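Prolyl oligopeptidase (Novosphingobium capsulatum, PDB 1YR2) probably cleaves oligopeptides after proline, and far less readily after alanine, as a serine endopeptidase of the S9A family. Local coordinates at residues R62-D67 / A72-W77; D608-G613 / P663-K668; P114-A119 / H420-F425. All coordinates share one frame; numbering follows the deposited sequence.

Contact 1: R62-D67 / A72-W77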
loop_
_atom_site.group_PDB
_atom_site.type_symbol
_atom_site.label_atom_id
_atom_site.label_comp_id
_atom_site.label_asym_id
_atom_site.label_seq_id
_atom_site.Cartn_x
_atom_site.Cartn_y
_atom_site.Cartn_z
ATOM N N ARG A 62 7.331 -28.447 -20.897
ATOM C CA ARG A 62 6.478 -28.797 -19.781
ATOM C C ARG A 62 7.273 -29.416 -18.624
ATOM O O ARG A 62 6.892 -29.278 -17.470
ATOM C CB ARG A 62 5.373 -29.751 -20.184
ATOM C CG ARG A 62 4.283 -29.787 -19.122
ATOM C CD ARG A 62 2.974 -30.375 -19.564
ATOM N NE ARG A 62 2.282 -29.501 -20.486
ATOM C CZ ARG A 62 1.196 -29.873 -21.104
ATOM N NH1 ARG A 62 0.664 -31.087 -20.876
ATOM N NH2 ARG A 62 0.614 -29.059 -21.973
ATOM N N TRP A 63 8.371 -30.090 -18.943
ATOM C CA TRP A 63 9.236 -30.684 -17.901
ATOM C C TRP A 63 9.798 -29.649 -16.909
ATOM O O TRP A 63 10.117 -29.999 -15.767
ATOM C CB TRP A 63 10.346 -31.527 -18.521
ATOM C CG TRP A 63 11.344 -30.744 -19.353
ATOM C CD1 TRP A 63 11.272 -30.482 -20.676
ATOM C CD2 TRP A 63 12.549 -30.125 -18.885
ATOM N NE1 TRP A 63 12.350 -29.728 -21.074
ATOM C CE2 TRP A 63 13.151 -29.492 -19.983
ATOM C CE3 TRP A 63 13.188 -30.054 -17.648
ATOM C CZ2 TRP A 63 14.363 -28.796 -19.878
ATOM C CZ3 TRP A 63 14.397 -29.364 -17.547
ATOM C CH2 TRP A 63 14.961 -28.742 -18.647
ATOM N N LEU A 64 9.916 -28.395 -17.342
ATOM C CA LEU A 64 10.391 -27.307 -16.481
ATOM C C LEU A 64 9.347 -26.870 -15.434
ATOM O O LEU A 64 9.635 -26.045 -14.552
ATOM C CB LEU A 64 10.871 -26.123 -17.312
ATOM C CG LEU A 64 12.293 -26.234 -17.839
ATOM C CD1 LEU A 64 12.494 -25.154 -18.864
ATOM C CD2 LEU A 64 13.306 -26.112 -16.762
ATOM N N GLU A 65 8.164 -27.478 -15.477
ATOM C CA GLU A 65 7.165 -27.264 -14.448
ATOM C C GLU A 65 7.443 -28.087 -13.166
ATOM O O GLU A 65 6.838 -27.827 -12.137
ATOM C CB GLU A 65 5.756 -27.593 -14.959
ATOM C CG GLU A 65 5.234 -26.665 -16.080
ATOM C CD GLU A 65 3.866 -27.082 -16.630
ATOM O OE1 GLU A 65 3.223 -28.008 -16.075
ATOM O OE2 GLU A 65 3.430 -26.482 -17.627
ATOM N N ALA A 66 8.316 -29.087 -13.237
ATOM C CA ALA A 66 8.573 -29.944 -12.081
ATOM C C ALA A 66 9.316 -29.191 -10.988
ATOM O O ALA A 66 10.040 -28.228 -11.254
ATOM C CB ALA A 66 9.338 -31.192 -12.465
ATOM N N ASP A 67 9.086 -29.622 -9.737
ATOM C CA ASP A 67 9.685 -28.969 -8.558
ATOM C C ASP A 67 11.236 -29.102 -8.561
ATOM O O ASP A 67 11.782 -30.195 -8.572
ATOM C CB ASP A 67 9.059 -29.606 -7.291
ATOM C CG ASP A 67 9.220 -28.766 -6.065
ATOM O OD1 ASP A 67 10.364 -28.408 -5.700
ATOM O OD2 ASP A 67 8.226 -28.411 -5.390
ATOM N N ALA A 72 15.936 -33.558 -10.717
ATOM C CA ALA A 72 17.317 -33.331 -11.155
ATOM C C ALA A 72 17.418 -32.529 -12.460
ATOM O O ALA A 72 18.322 -31.712 -12.599
ATOM C CB ALA A 72 18.027 -34.662 -11.324
ATOM N N LYS A 73 16.531 -32.786 -13.413
ATOM C CA LYS A 73 16.608 -32.119 -14.712
ATOM C C LYS A 73 16.387 -30.612 -14.505
ATOM O O LYS A 73 17.168 -29.810 -14.977
ATOM C CB LYS A 73 15.608 -32.695 -15.742
ATOM C CG LYS A 73 16.245 -33.170 -17.074
ATOM C CD LYS A 73 15.175 -33.696 -18.135
ATOM C CE LYS A 73 15.446 -33.200 -19.626
ATOM N NZ LYS A 73 14.300 -32.419 -20.275
ATOM N N VAL A 74 15.351 -30.252 -13.757
ATOM C CA VAL A 74 15.040 -28.827 -13.472
ATOM C C VAL A 74 16.177 -28.198 -12.642
ATOM O O VAL A 74 16.635 -27.092 -12.918
ATOM C CB VAL A 74 13.657 -28.676 -12.770
ATOM C CG1 VAL A 74 13.388 -27.244 -12.379
ATOM C CG2 VAL A 74 12.522 -29.173 -13.675
ATOM N N ALA A 75 16.670 -28.930 -11.654
ATOM C CA ALA A 75 17.734 -28.427 -10.800
ATOM C C ALA A 75 18.957 -28.099 -11.651
ATOM O O ALA A 75 19.578 -27.096 -11.436
ATOM C CB ALA A 75 18.088 -29.436 -9.710
ATOM N N ALA A 76 19.268 -28.940 -12.621
ATOM C CA ALA A 76 20.460 -28.760 -13.456
ATOM C C ALA A 76 20.281 -27.529 -14.349
ATOM O O ALA A 76 21.201 -26.750 -14.530
ATOM C CB ALA A 76 20.711 -30.007 -14.331
ATOM N N TRP A 77 19.073 -27.339 -14.868
ATOM C CA TRP A 77 18.778 -26.199 -15.737
ATOM C C TRP A 77 18.863 -24.918 -14.916
ATOM O O TRP A 77 19.477 -23.940 -15.357
ATOM C CB TRP A 77 17.374 -26.358 -16.316
ATOM C CG TRP A 77 16.984 -25.335 -17.326
ATOM C CD1 TRP A 77 17.203 -25.374 -18.650
ATOM C CD2 TRP A 77 16.300 -24.115 -17.060
ATOM N NE1 TRP A 77 16.687 -24.239 -19.238
ATOM C CE2 TRP A 77 16.135 -23.451 -18.272
ATOM C CE3 TRP A 77 15.823 -23.502 -15.896
ATOM C CZ2 TRP A 77 15.503 -22.215 -18.363
ATOM C CZ3 TRP A 77 15.211 -22.266 -15.997
ATOM C CH2 TRP A 77 15.056 -21.649 -17.210
#
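Leu64 and Val74 bring the two backbones to 5.7 Å between their CA atoms, where a short 3-10 turn, 62-65, faces the first turn of helix 72-89. The chain folds back on itself here: four residues join the segments, one of which, Asp71, receives the N-H of Val74 on OD1. No hydrogen bond passes between the segments; the contact is made mostly by side chains. Trp63 reaches across in the crowded position, its CG between the backbone N and the carbonyl carbon (chi1 65°). Lys73, bent at its last two torsions, curls back over one face of this indole: NZ stands 3.2 Å from the centroid of the five-membered ring, a cation-pi contact, while CE lies over the six-membered ring. On the opposite face rests Leu64 CG, offset toward the rim. The far end of the indole then meets Trp77, with Trp63 CH2 4.0 Å from Trp77 CD1, in an offset edge-to-face pair whose planes stand at 89°. Leu64 fills the angle between the two indoles, its CD2 over the face of the Trp77 five-membered ring, 4.0 Å from the centroid. Val74 points CG2 into the turn, 3.3 Å from Trp63 O and 4.0 Å from Ala66 CB. Beyond the pair, helix 664-675 takes up the apolar side, with Phe667 touching Leu64, Val74 and Trp77. Both indole N-H groups look elsewhere, Trp63 NE1 to Pro44 O and Trp77 NE1 to Ser43 OG. Trp63 NE1 and Lys73 NZ, both donors, are near each other without a bond; the ammonium meets Trp63 through the pi face, not through the indole N-H, which, spent on a carbonyl, would probably leave the ring a richer partner for the positive charge.

Contact 2: D608-G613 / P663-K668. Unlike the reference sequence in segment 663-668: Phe667 (reference Leu).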
loop_
_atom_site.group_PDB
_atom_site.type_symbol
_atom_site.label_atom_id
_atom_site.label_comp_id
_atom_site.label_asym_id
_atom_site.label_seq_id
_atom_site.Cartn_x
_atom_site.Cartn_y
_atom_site.Cartn_z
ATOM N N ASP A 608 -4.106 -22.281 -14.055
ATOM C CA ASP A 608 -4.994 -22.890 -13.077
ATOM C C ASP A 608 -4.658 -24.338 -12.681
ATOM O O ASP A 608 -5.380 -24.932 -11.884
ATOM C CB ASP A 608 -6.430 -22.770 -13.534
ATOM C CG ASP A 608 -6.763 -23.684 -14.694
ATOM O OD1 ASP A 608 -5.878 -24.018 -15.536
ATOM O OD2 ASP A 608 -7.932 -24.057 -14.862
ATOM N N GLN A 609 -3.567 -24.885 -13.216
ATOM C CA GLN A 609 -3.102 -26.227 -12.881
ATOM C C GLN A 609 -2.195 -26.216 -11.674
ATOM O O GLN A 609 -1.756 -27.265 -11.241
ATOM C CB GLN A 609 -2.284 -26.843 -14.026
ATOM C CG GLN A 609 -2.915 -26.726 -15.420
ATOM C CD GLN A 609 -3.770 -27.900 -15.812
ATOM O OE1 GLN A 609 -3.960 -28.819 -15.036
ATOM N NE2 GLN A 609 -4.278 -27.877 -17.038
ATOM N N PHE A 610 -1.847 -25.039 -11.164
ATOM C CA PHE A 610 -0.851 -24.974 -10.097
ATOM C C PHE A 610 -1.378 -24.368 -8.824
ATOM O O PHE A 610 -2.425 -23.678 -8.812
ATOM C CB PHE A 610 0.417 -24.254 -10.572
ATOM C CG PHE A 610 0.945 -24.776 -11.863
ATOM C CD1 PHE A 610 1.702 -25.946 -11.899
ATOM C CD2 PHE A 610 0.671 -24.116 -13.049
ATOM C CE1 PHE A 610 2.169 -26.428 -13.094
ATOM C CE2 PHE A 610 1.163 -24.598 -14.247
ATOM C CZ PHE A 610 1.906 -25.747 -14.266
ATOM N N THR A 611 -0.679 -24.707 -7.729
ATOM C CA THR A 611 -0.985 -24.216 -6.394
ATOM C C THR A 611 -2.371 -23.539 -6.360
ATOM O O THR A 611 -3.393 -24.192 -6.492
ATOM C CB THR A 611 0.151 -23.232 -5.935
ATOM O OG1 THR A 611 0.283 -22.103 -6.847
ATOM C CG2 THR A 611 1.534 -23.947 -5.948
ATOM N N ALA A 612 -2.272 -22.226 -6.450
ATOM C CA ALA A 612 -3.161 -21.174 -6.089
ATOM C C ALA A 612 -3.808 -20.493 -7.306
ATOM O O ALA A 612 -4.597 -19.542 -7.162
ATOM C CB ALA A 612 -2.257 -20.104 -5.434
ATOM N N GLY A 613 -3.392 -20.907 -8.500
ATOM C CA GLY A 613 -3.698 -20.164 -9.694
ATOM C C GLY A 613 -5.154 -20.299 -10.077
ATOM O O GLY A 613 -5.698 -19.450 -10.802
ATOM N N PRO A 663 7.386 -21.078 -10.354
ATOM C CA PRO A 663 8.484 -20.576 -11.186
ATOM C C PRO A 663 8.511 -21.178 -12.575
ATOM O O PRO A 663 9.101 -20.581 -13.502
ATOM C CB PRO A 663 9.747 -20.953 -10.393
ATOM C CG PRO A 663 9.270 -21.253 -9.009
ATOM C CD PRO A 663 7.862 -21.800 -9.158
ATOM N N GLY A 664 7.875 -22.335 -12.749
ATOM C CA GLY A 664 7.766 -22.938 -14.042
ATOM C C GLY A 664 7.286 -22.019 -15.141
ATOM O O GLY A 664 7.678 -22.207 -16.286
ATOM N N HIS A 665 6.394 -21.072 -14.835
ATOM C CA HIS A 665 5.979 -20.071 -15.807
ATOM C C HIS A 665 7.217 -19.335 -16.367
ATOM O O HIS A 665 7.403 -19.246 -17.580
ATOM C CB HIS A 665 5.038 -19.020 -15.191
ATOM C CG HIS A 665 3.659 -19.514 -14.871
ATOM N ND1 HIS A 665 2.698 -19.719 -15.839
ATOM C CD2 HIS A 665 3.067 -19.796 -13.678
ATOM C CE1 HIS A 665 1.584 -20.132 -15.257
ATOM N NE2 HIS A 665 1.770 -20.159 -13.941
ATOM N N SER A 666 8.026 -18.789 -15.470
ATOM C CA SER A 666 9.226 -18.045 -15.856
ATOM C C SER A 666 10.279 -18.934 -16.534
ATOM O O SER A 666 10.951 -18.534 -17.451
ATOM C CB SER A 666 9.825 -17.349 -14.649
ATOM O OG SER A 666 9.081 -16.225 -14.255
ATOM N N PHE A 667 10.433 -20.155 -16.044
ATOM C CA PHE A 667 11.403 -21.054 -16.587
ATOM C C PHE A 667 11.031 -21.367 -18.030
ATOM O O PHE A 667 11.900 -21.314 -18.906
ATOM C CB PHE A 667 11.452 -22.362 -15.790
ATOM C CG PHE A 667 11.963 -22.249 -14.356
ATOM C CD1 PHE A 667 12.490 -21.073 -13.818
ATOM C CD2 PHE A 667 11.886 -23.395 -13.537
ATOM C CE1 PHE A 667 12.893 -21.021 -12.531
ATOM C CE2 PHE A 667 12.315 -23.361 -12.225
ATOM C CZ PHE A 667 12.849 -22.198 -11.721
ATOM N N LYS A 668 9.777 -21.734 -18.316
ATOM C CA LYS A 668 9.385 -22.144 -19.695
ATOM C C LYS A 668 9.441 -20.960 -20.642
ATOM O O LYS A 668 9.840 -21.097 -21.798
ATOM C CB LYS A 668 7.957 -22.721 -19.717
ATOM C CG LYS A 668 7.870 -24.086 -19.000
ATOM C CD LYS A 668 6.652 -24.884 -19.461
ATOM C CE LYS A 668 5.395 -24.063 -19.442
ATOM N NZ LYS A 668 4.203 -24.908 -19.664
#
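Phe610 and His665 are the pair that touches, in an offset edge-to-face arrangement: the edge of the phenyl ring is directed at the imidazole face, with centroids 5.8 Å apart and planes at 74°. The closest atoms, Phe610 CD2 and His665 NE2, are 4.2 Å apart, so the meeting is light and buries little surface. His665 extends from the first turn of helix 664-675 toward the loop 608-613, and its ring rotation is probably set by ND1, which accepts the backbone N-H of Asp603. The carboxylate of Asp603 forms a salt bridge with Lys668 NZ, which is also bridged to Asp59 and Glu65; one residue thus ties both the imidazole and the lysine of this helix. On the loop side, Gln609 CB sits over the centre of the Phe610 ring, 4.1 Å above its plane. Farther back, Gly613 N bonds to Phe610 O at 3.0 Å and closes the turn that carries the ring, while Thr611 OG1 is hydrogen-bonded to Asp659 O. With ND1 used as an acceptor, the imidazole is probably neutral with its proton on NE2, and the link to Phe610 would then be one of ring edge and pi face, without a polar bond.

Contact 3: P114-A119 / H420-F425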
loop_
_atom_site.group_PDB
_atom_site.type_symbol
_atom_site.label_atom_id
_atom_site.label_comp_id
_atom_site.label_asym_id
_atom_site.label_seq_id
_atom_site.Cartn_x
_atom_site.Cartn_y
_atom_site.Cartn_z
ATOM N N PRO A 114 1.118 12.336 15.833
ATOM C CA PRO A 114 1.050 12.680 17.244
ATOM C C PRO A 114 -0.350 12.839 17.826
ATOM O O PRO A 114 -1.270 13.245 17.121
ATOM C CB PRO A 114 1.809 13.974 17.308
ATOM C CG PRO A 114 1.740 14.544 16.016
ATOM C CD PRO A 114 1.585 13.461 15.015
ATOM N N GLN A 115 -0.484 12.519 19.100
ATOM C CA GLN A 115 -1.719 12.684 19.864
ATOM C C GLN A 115 -1.436 13.681 20.969
ATOM O O GLN A 115 -0.524 13.478 21.771
ATOM C CB GLN A 115 -2.184 11.358 20.457
ATOM C CG GLN A 115 -2.590 10.335 19.433
ATOM C CD GLN A 115 -3.847 10.743 18.658
ATOM O OE1 GLN A 115 -4.699 11.487 19.168
ATOM N NE2 GLN A 115 -3.970 10.246 17.440
ATOM N N ARG A 116 -2.190 14.766 20.995
ATOM C CA ARG A 116 -2.085 15.775 22.078
ATOM C C ARG A 116 -3.174 15.520 23.125
ATOM O O ARG A 116 -4.353 15.406 22.778
ATOM C CB ARG A 116 -2.251 17.155 21.478
ATOM C CG ARG A 116 -1.108 17.529 20.535
ATOM C CD ARG A 116 -1.328 18.837 19.712
ATOM N NE ARG A 116 -0.020 19.364 19.346
ATOM C CZ ARG A 116 0.617 20.354 19.978
ATOM N NH1 ARG A 116 0.070 21.005 20.996
ATOM N NH2 ARG A 116 1.821 20.716 19.538
ATOM N N ARG A 117 -2.777 15.333 24.384
ATOM C CA ARG A 117 -3.725 15.240 25.478
ATOM C C ARG A 117 -3.141 16.026 26.652
ATOM O O ARG A 117 -1.979 15.854 27.018
ATOM C CB ARG A 117 -4.011 13.795 25.895
ATOM C CG ARG A 117 -4.561 12.868 24.832
ATOM C CD ARG A 117 -6.014 13.191 24.381
ATOM N NE ARG A 117 -6.439 12.137 23.500
ATOM C CZ ARG A 117 -6.168 12.109 22.213
ATOM N NH1 ARG A 117 -5.574 13.147 21.628
ATOM N NH2 ARG A 117 -6.565 11.085 21.490
ATOM N N GLY A 118 -3.958 16.898 27.230
ATOM C CA GLY A 118 -3.516 17.738 28.339
ATOM C C GLY A 118 -2.324 18.591 27.992
ATOM O O GLY A 118 -2.333 19.318 27.005
ATOM N N ALA A 119 -1.290 18.439 28.784
ATOM C CA ALA A 119 -0.060 19.199 28.660
ATOM C C ALA A 119 0.983 18.514 27.788
ATOM O O ALA A 119 2.095 19.016 27.664
ATOM C CB ALA A 119 0.520 19.446 30.024
ATOM N N HIS A 420 -4.252 22.376 16.493
ATOM C CA HIS A 420 -3.121 21.626 15.942
ATOM C C HIS A 420 -3.683 20.313 15.431
ATOM O O HIS A 420 -4.306 19.539 16.186
ATOM C CB HIS A 420 -2.053 21.361 17.006
ATOM C CG HIS A 420 -1.400 22.605 17.505
ATOM N ND1 HIS A 420 -0.821 23.525 16.653
ATOM C CD2 HIS A 420 -1.316 23.129 18.749
ATOM C CE1 HIS A 420 -0.384 24.556 17.362
ATOM N NE2 HIS A 420 -0.659 24.329 18.636
ATOM N N ALA A 421 -3.562 20.111 14.134
ATOM C CA ALA A 421 -3.865 18.818 13.528
ATOM C C ALA A 421 -2.680 18.323 12.695
ATOM O O ALA A 421 -1.716 19.049 12.485
ATOM C CB ALA A 421 -5.123 18.924 12.681
ATOM N N TYR A 422 -2.744 17.081 12.251
ATOM C CA TYR A 422 -1.624 16.401 11.571
ATOM C C TYR A 422 -2.203 15.478 10.511
ATOM O O TYR A 422 -3.281 14.915 10.705
ATOM C CB TYR A 422 -0.799 15.590 12.570
ATOM C CG TYR A 422 -0.317 16.477 13.685
ATOM C CD1 TYR A 422 0.854 17.214 13.552
ATOM C CD2 TYR A 422 -1.126 16.713 14.802
ATOM C CE1 TYR A 422 1.275 18.119 14.561
ATOM C CE2 TYR A 422 -0.750 17.604 15.793
ATOM C CZ TYR A 422 0.443 18.316 15.661
ATOM O OH TYR A 422 0.793 19.199 16.643
ATOM N N LEU A 423 -1.483 15.326 9.409
ATOM C CA LEU A 423 -1.889 14.505 8.268
ATOM C C LEU A 423 -0.671 13.715 7.808
ATOM O O LEU A 423 0.413 14.286 7.656
ATOM C CB LEU A 423 -2.389 15.446 7.146
ATOM C CG LEU A 423 -2.919 14.936 5.830
ATOM C CD1 LEU A 423 -4.091 14.038 6.097
ATOM C CD2 LEU A 423 -3.488 16.097 5.035
ATOM N N SER A 424 -0.834 12.422 7.559
ATOM C CA SER A 424 0.230 11.586 7.046
ATOM C C SER A 424 0.207 11.600 5.499
ATOM O O SER A 424 -0.834 11.390 4.892
ATOM C CB SER A 424 0.086 10.168 7.609
ATOM O OG SER A 424 1.127 9.361 7.090
ATOM N N PHE A 425 1.352 11.856 4.881
ATOM C CA PHE A 425 1.447 12.048 3.421
ATOM C C PHE A 425 2.625 11.234 2.890
ATOM O O PHE A 425 3.754 11.242 3.470
ATOM C CB PHE A 425 1.634 13.510 3.112
ATOM C CG PHE A 425 1.824 13.810 1.666
ATOM C CD1 PHE A 425 0.750 13.872 0.826
ATOM C CD2 PHE A 425 3.085 14.014 1.151
ATOM C CE1 PHE A 425 0.919 14.183 -0.513
ATOM C CE2 PHE A 425 3.275 14.284 -0.220
ATOM C CZ PHE A 425 2.200 14.384 -1.039
#
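Pro114 and Tyr422 lie on strands 110-117 and 421-427, which run roughly antiparallel but with CA atoms 7.3 Å apart at this pair, too far for backbone pairing, so the bridge is made by side chains. Pro114 sets its ring over the Tyr422 face: CG stands 3.6 Å from the ring centroid, nearly on the normal, in a CH-pi contact. Two residues on, Arg116, its chain extended from CG to NE, crosses the phenol at about a right angle and brings NE to the hydroxyl at the ring edge. Arg116 NE donates to Tyr422 OH at 2.8 Å in a somewhat bent bond (143°). The oxygen is tilted out of the guanidinium plane, the guanidinium and phenol planes being nearly parallel. His420 supports the guanidinium on one face, its CD2 3.4 Å from Arg116 NH1 with the two planes 42° apart. Tyr422 CG lies anti to the carbonyl carbon (chi1 -56°), which turns the ring out toward strand 110-117, where Trp447 also meets it edge-to-face. A phenylalanine in place of Tyr422 would probably leave Arg116 NE without this acceptor and the guanidinium freer to turn. Within segment 114-119, Arg117 NH1 bonds to Arg116 O at 2.8 Å and its NH2 to Gln115 OE1. Ser413 OG joins the two sheets again through Pro114 O. Strand 110-117 belongs to the first four-stranded blade and 421-427 to the last, so the contact lies at the seam where the ring of the seven-bladed beta-propeller closes; as in other prolyl oligopeptidases, these blades meet through side chains without sharing a strand.

Overall arrangement
Contacts 1 and 2 are neighbours, their centres 13 Å apart, and both gather on helix 664-675. They are linked directly by the salt bridge from Glu65 OE2 to Lys668 NZ (2.7 Å), while Phe610 packs against Glu65. Contact 3 lies on the far side of the chain's centre, about 56 Å from contact 1 and 48 Å from contact 2 between centres. The chain order is contact 1, contact 3, contact 2. The N-terminal residues of contact 1 pack on the alpha/beta-hydrolase domain, whose remaining part follows the propeller in sequence; contact 3 closes that propeller. Contacts 1 and 2 lie within the hydrolase part, contact 3 within the propeller; none bridges the two, which is compatible with interdomain motion.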